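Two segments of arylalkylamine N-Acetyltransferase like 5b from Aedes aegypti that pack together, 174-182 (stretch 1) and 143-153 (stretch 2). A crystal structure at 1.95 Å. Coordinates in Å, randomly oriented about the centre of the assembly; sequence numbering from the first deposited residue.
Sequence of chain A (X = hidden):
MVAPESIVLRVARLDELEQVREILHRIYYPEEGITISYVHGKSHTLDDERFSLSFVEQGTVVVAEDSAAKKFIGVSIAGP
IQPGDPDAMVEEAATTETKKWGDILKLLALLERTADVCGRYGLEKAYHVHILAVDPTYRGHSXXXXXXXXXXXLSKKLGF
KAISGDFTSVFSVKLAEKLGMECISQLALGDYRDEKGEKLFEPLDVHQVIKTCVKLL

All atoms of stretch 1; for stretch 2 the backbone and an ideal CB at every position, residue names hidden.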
# COMPACT_ATOMS: atom_id res chain seq x y z
N LYS A 174 10.66 -6.24 6.76
CA LYS A 174 11.53 -7.42 6.77
C LYS A 174 11.41 -8.27 5.49
O LYS A 174 12.42 -8.77 4.97
CB LYS A 174 11.25 -8.28 8.01
CG LYS A 174 12.26 -8.05 9.12
CD LYS A 174 11.57 -7.67 10.43
CE LYS A 174 12.59 -7.15 11.44
NZ LYS A 174 13.17 -5.84 11.01
N LEU A 175 10.19 -8.42 4.99
CA LEU A 175 9.93 -9.13 3.75
C LEU A 175 10.61 -8.40 2.61
O LEU A 175 11.37 -8.99 1.85
CB LEU A 175 8.44 -9.18 3.48
CG LEU A 175 7.59 -10.05 4.40
CD1 LEU A 175 6.11 -9.77 4.17
CD2 LEU A 175 7.89 -11.52 4.17
N ALA A 176 10.31 -7.10 2.51
CA ALA A 176 10.87 -6.27 1.44
C ALA A 176 12.38 -6.48 1.36
O ALA A 176 12.93 -6.76 0.29
CB ALA A 176 10.54 -4.81 1.68
N GLU A 177 13.04 -6.34 2.50
CA GLU A 177 14.48 -6.53 2.56
C GLU A 177 14.85 -7.94 2.11
O GLU A 177 15.74 -8.11 1.27
CB GLU A 177 15.00 -6.23 3.97
CG GLU A 177 15.50 -4.79 4.14
CD GLU A 177 15.21 -4.20 5.51
OE1 GLU A 177 14.88 -4.97 6.45
OE2 GLU A 177 15.31 -2.96 5.66
N LYS A 178 14.16 -8.93 2.66
CA LYS A 178 14.39 -10.33 2.31
C LYS A 178 14.29 -10.58 0.80
O LYS A 178 15.11 -11.30 0.23
CB LYS A 178 13.40 -11.25 3.04
CG LYS A 178 13.51 -12.72 2.65
CD LYS A 178 12.55 -13.60 3.46
CE LYS A 178 13.11 -15.02 3.64
NZ LYS A 178 12.34 -16.05 2.88
N LEU A 179 13.28 -9.99 0.17
CA LEU A 179 13.05 -10.23 -1.25
C LEU A 179 13.85 -9.26 -2.13
O LEU A 179 13.51 -9.06 -3.30
CB LEU A 179 11.56 -10.20 -1.60
CG LEU A 179 10.68 -11.38 -1.16
CD1 LEU A 179 10.46 -11.40 0.34
CD2 LEU A 179 9.32 -11.35 -1.88
N GLY A 180 14.89 -8.67 -1.55
CA GLY A 180 15.88 -7.93 -2.32
C GLY A 180 15.59 -6.45 -2.51
O GLY A 180 16.21 -5.80 -3.35
N MET A 181 14.65 -5.92 -1.74
CA MET A 181 14.32 -4.50 -1.80
C MET A 181 15.20 -3.70 -0.83
O MET A 181 15.38 -4.09 0.32
CB MET A 181 12.84 -4.28 -1.50
CG MET A 181 11.90 -5.09 -2.40
SD MET A 181 10.15 -4.72 -2.13
CE MET A 181 9.99 -3.15 -2.97
N GLU A 182 15.75 -2.59 -1.31
CA GLU A 182 16.55 -1.70 -0.48
C GLU A 182 15.64 -0.57 0.01
O GLU A 182 14.99 0.09 -0.80
CB GLU A 182 17.72 -1.13 -1.29
CG GLU A 182 18.61 -0.09 -0.56
CD GLU A 182 19.55 0.66 -1.51
OE1 GLU A 182 19.46 0.44 -2.74
OE2 GLU A 182 20.37 1.48 -1.03
N UNK A 143 2.44 -16.48 3.58
CA UNK A 143 1.44 -15.71 2.83
C UNK A 143 1.92 -14.33 2.41
O UNK A 143 1.74 -13.93 1.26
CB UNK A 143 0.17 -15.56 3.67
N UNK A 144 2.50 -13.59 3.35
CA UNK A 144 3.02 -12.27 3.05
C UNK A 144 4.06 -12.36 1.96
O UNK A 144 4.04 -11.60 0.97
CB UNK A 144 3.61 -11.62 4.30
N UNK A 145 4.99 -13.31 2.13
CA UNK A 145 6.07 -13.44 1.16
C UNK A 145 5.53 -13.87 -0.19
O UNK A 145 6.00 -13.40 -1.22
CB UNK A 145 7.12 -14.44 1.65
N UNK A 146 4.52 -14.74 -0.20
CA UNK A 146 3.94 -15.19 -1.47
C UNK A 146 3.16 -14.09 -2.19
O UNK A 146 3.20 -14.00 -3.42
CB UNK A 146 3.02 -16.39 -1.22
N UNK A 147 2.47 -13.24 -1.43
CA UNK A 147 1.79 -12.07 -2.01
C UNK A 147 2.78 -11.10 -2.63
O UNK A 147 2.62 -10.68 -3.79
CB UNK A 147 0.96 -11.35 -0.94
N UNK A 148 3.81 -10.73 -1.87
CA UNK A 148 4.80 -9.78 -2.37
C UNK A 148 5.55 -10.37 -3.56
O UNK A 148 5.82 -9.69 -4.54
CB UNK A 148 5.78 -9.39 -1.26
N UNK A 149 5.90 -11.64 -3.47
CA UNK A 149 6.61 -12.28 -4.58
C UNK A 149 5.72 -12.32 -5.80
O UNK A 149 6.19 -12.17 -6.93
CB UNK A 149 7.06 -13.69 -4.20
N UNK A 150 4.43 -12.57 -5.59
CA UNK A 150 3.50 -12.62 -6.71
C UNK A 150 3.49 -11.24 -7.37
O UNK A 150 3.55 -11.13 -8.59
CB UNK A 150 2.10 -13.03 -6.25
N UNK A 151 3.45 -10.17 -6.56
CA UNK A 151 3.44 -8.82 -7.13
C UNK A 151 4.74 -8.53 -7.90
O UNK A 151 4.73 -7.90 -8.96
CB UNK A 151 3.24 -7.78 -6.02
N UNK A 152 5.87 -8.99 -7.36
CA UNK A 152 7.14 -8.84 -8.08
C UNK A 152 7.13 -9.56 -9.43
O UNK A 152 7.50 -8.99 -10.45
CB UNK A 152 8.29 -9.37 -7.22
N UNK A 153 6.70 -10.82 -9.43
CA UNK A 153 6.67 -11.64 -10.64
C UNK A 153 5.75 -11.04 -11.69
O UNK A 153 6.07 -10.99 -12.88
CB UNK A 153 6.22 -13.07 -10.31

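Stretch 2 is helical throughout, and its axis passes 10.3 Å from that of helix 174-178 at 53°.

At position 143 the ideal CB has nothing of stretch 1 within 5.5 Å, so the contact sets no preference; the residue is Leu-143.

Position 144 is the most restrictive. Its CA-to-CB direction points toward stretch 1, and the ideal CB would lie 3.1 Å from CD1 of Leu-175, too tight for a carbon-carbon contact. Phi/psi of -59/-47 would suit any helical residue, so the constraint comes from the neighbour and favours glycine. Gly-144 is found, and CD1 of Leu-175 packs 4.0 Å from its backbone C.

Position 145 points sideways, with its ideal CB 3.9 Å from CD2 of Leu-175 and 4.7 Å from CD1 of Leu-179. NZ of Lys-178 lies 5.6 Å from the ideal CB, in a different direction from both methyls, so a long side chain ending in an acceptor would suit: Glu or Gln. The residue is Gln-145, extended with chi1 and chi2 both t. Its CG lies 3.9 Å from CD1 of Leu-179, and its OE1 accepts a hydrogen bond from Lys-178 NZ at 3.1 Å.

Position 146 points away and position 147 is out of reach, leaving both choices open; they are Arg-146 and Leu-147.

Position 148 points toward stretch 1, its ideal CB 4.1 Å from CD2 of Leu-179 and 5.4 Å from CB of Leu-175. Aliphatic surroundings favour Leu, Ile or Met. Leu-148 is deposited; its CD1 lies 3.7 Å from CD2 of Leu-179 and 4.1 Å from CA of Ala-176.

At position 149 the direction is sideways, with the ideal CB 4.0 Å from CD2 of Leu-179. A side chain could cover that methyl while its end stays polar, so Gln, Glu or Lys are plausible. In Gln-149 (chi1 t, chi2 p), OE1 comes within 3.7 Å of CD2 of Leu-179, while NE2 donates to OD1 of position 153 at 2.8 Å.

Positions 150 and 151 are out of reach, and carry Phe-150 and Gln-151.

Position 152 points toward stretch 1, but nothing of stretch 1 lies within 5.5 Å of its ideal CB. A long apolar chain could bridge the gap to Leu-179 and Met-181. Met-152 does so: its CE reaches 3.5 Å from CB of Leu-179 and 3.6 Å from CG of Met-181.

Position 153 is out of reach; Asp-153 accepts the bond from Gln-149.

Stretch 2 143-153: LGQRLLQFQMD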
# COMPACT_ATOMS: atom_id res chain seq x y z
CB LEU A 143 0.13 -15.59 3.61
CG LEU A 143 -0.94 -16.65 3.33
CD1 LEU A 143 -2.30 -16.13 3.79
CD2 LEU A 143 -0.97 -17.00 1.84
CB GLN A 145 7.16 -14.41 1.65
CG GLN A 145 8.30 -14.60 0.65
CD GLN A 145 9.36 -15.60 1.11
OE1 GLN A 145 9.32 -16.08 2.25
NE2 GLN A 145 10.32 -15.90 0.23
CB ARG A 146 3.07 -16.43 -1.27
CG ARG A 146 3.88 -17.70 -1.02
CD ARG A 146 3.00 -18.81 -0.50
NE ARG A 146 2.08 -19.32 -1.51
CZ ARG A 146 1.08 -20.16 -1.25
NH1 ARG A 146 0.88 -20.58 -0.00
NH2 ARG A 146 0.29 -20.57 -2.22
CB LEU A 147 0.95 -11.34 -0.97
CG LEU A 147 -0.41 -11.93 -0.66
CD1 LEU A 147 -1.03 -11.22 0.55
CD2 LEU A 147 -1.31 -11.82 -1.89
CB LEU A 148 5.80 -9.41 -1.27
CG LEU A 148 6.41 -8.01 -1.17
CD1 LEU A 148 7.88 -8.08 -0.75
CD2 LEU A 148 6.25 -7.16 -2.43
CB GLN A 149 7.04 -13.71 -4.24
CG GLN A 149 7.81 -14.35 -5.39
CD GLN A 149 9.17 -13.71 -5.55
OE1 GLN A 149 9.96 -13.69 -4.61
NE2 GLN A 149 9.44 -13.14 -6.72
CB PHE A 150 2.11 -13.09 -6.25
CG PHE A 150 1.13 -13.35 -7.38
CD1 PHE A 150 0.63 -14.63 -7.61
CD2 PHE A 150 0.69 -12.31 -8.21
CE1 PHE A 150 -0.28 -14.88 -8.66
CE2 PHE A 150 -0.22 -12.55 -9.25
CZ PHE A 150 -0.71 -13.83 -9.47
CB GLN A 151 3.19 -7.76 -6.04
CG GLN A 151 1.73 -7.71 -5.52
CD GLN A 151 0.77 -7.02 -6.49
OE1 GLN A 151 1.01 -6.96 -7.69
NE2 GLN A 151 -0.33 -6.47 -5.94
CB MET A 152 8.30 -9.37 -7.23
CG MET A 152 8.72 -8.47 -6.08
SD MET A 152 9.86 -9.31 -4.95
CE MET A 152 10.45 -7.92 -3.99
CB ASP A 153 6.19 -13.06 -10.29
CG ASP A 153 7.17 -13.80 -9.41
OD1 ASP A 153 8.34 -13.35 -9.31
OD2 ASP A 153 6.79 -14.83 -8.80
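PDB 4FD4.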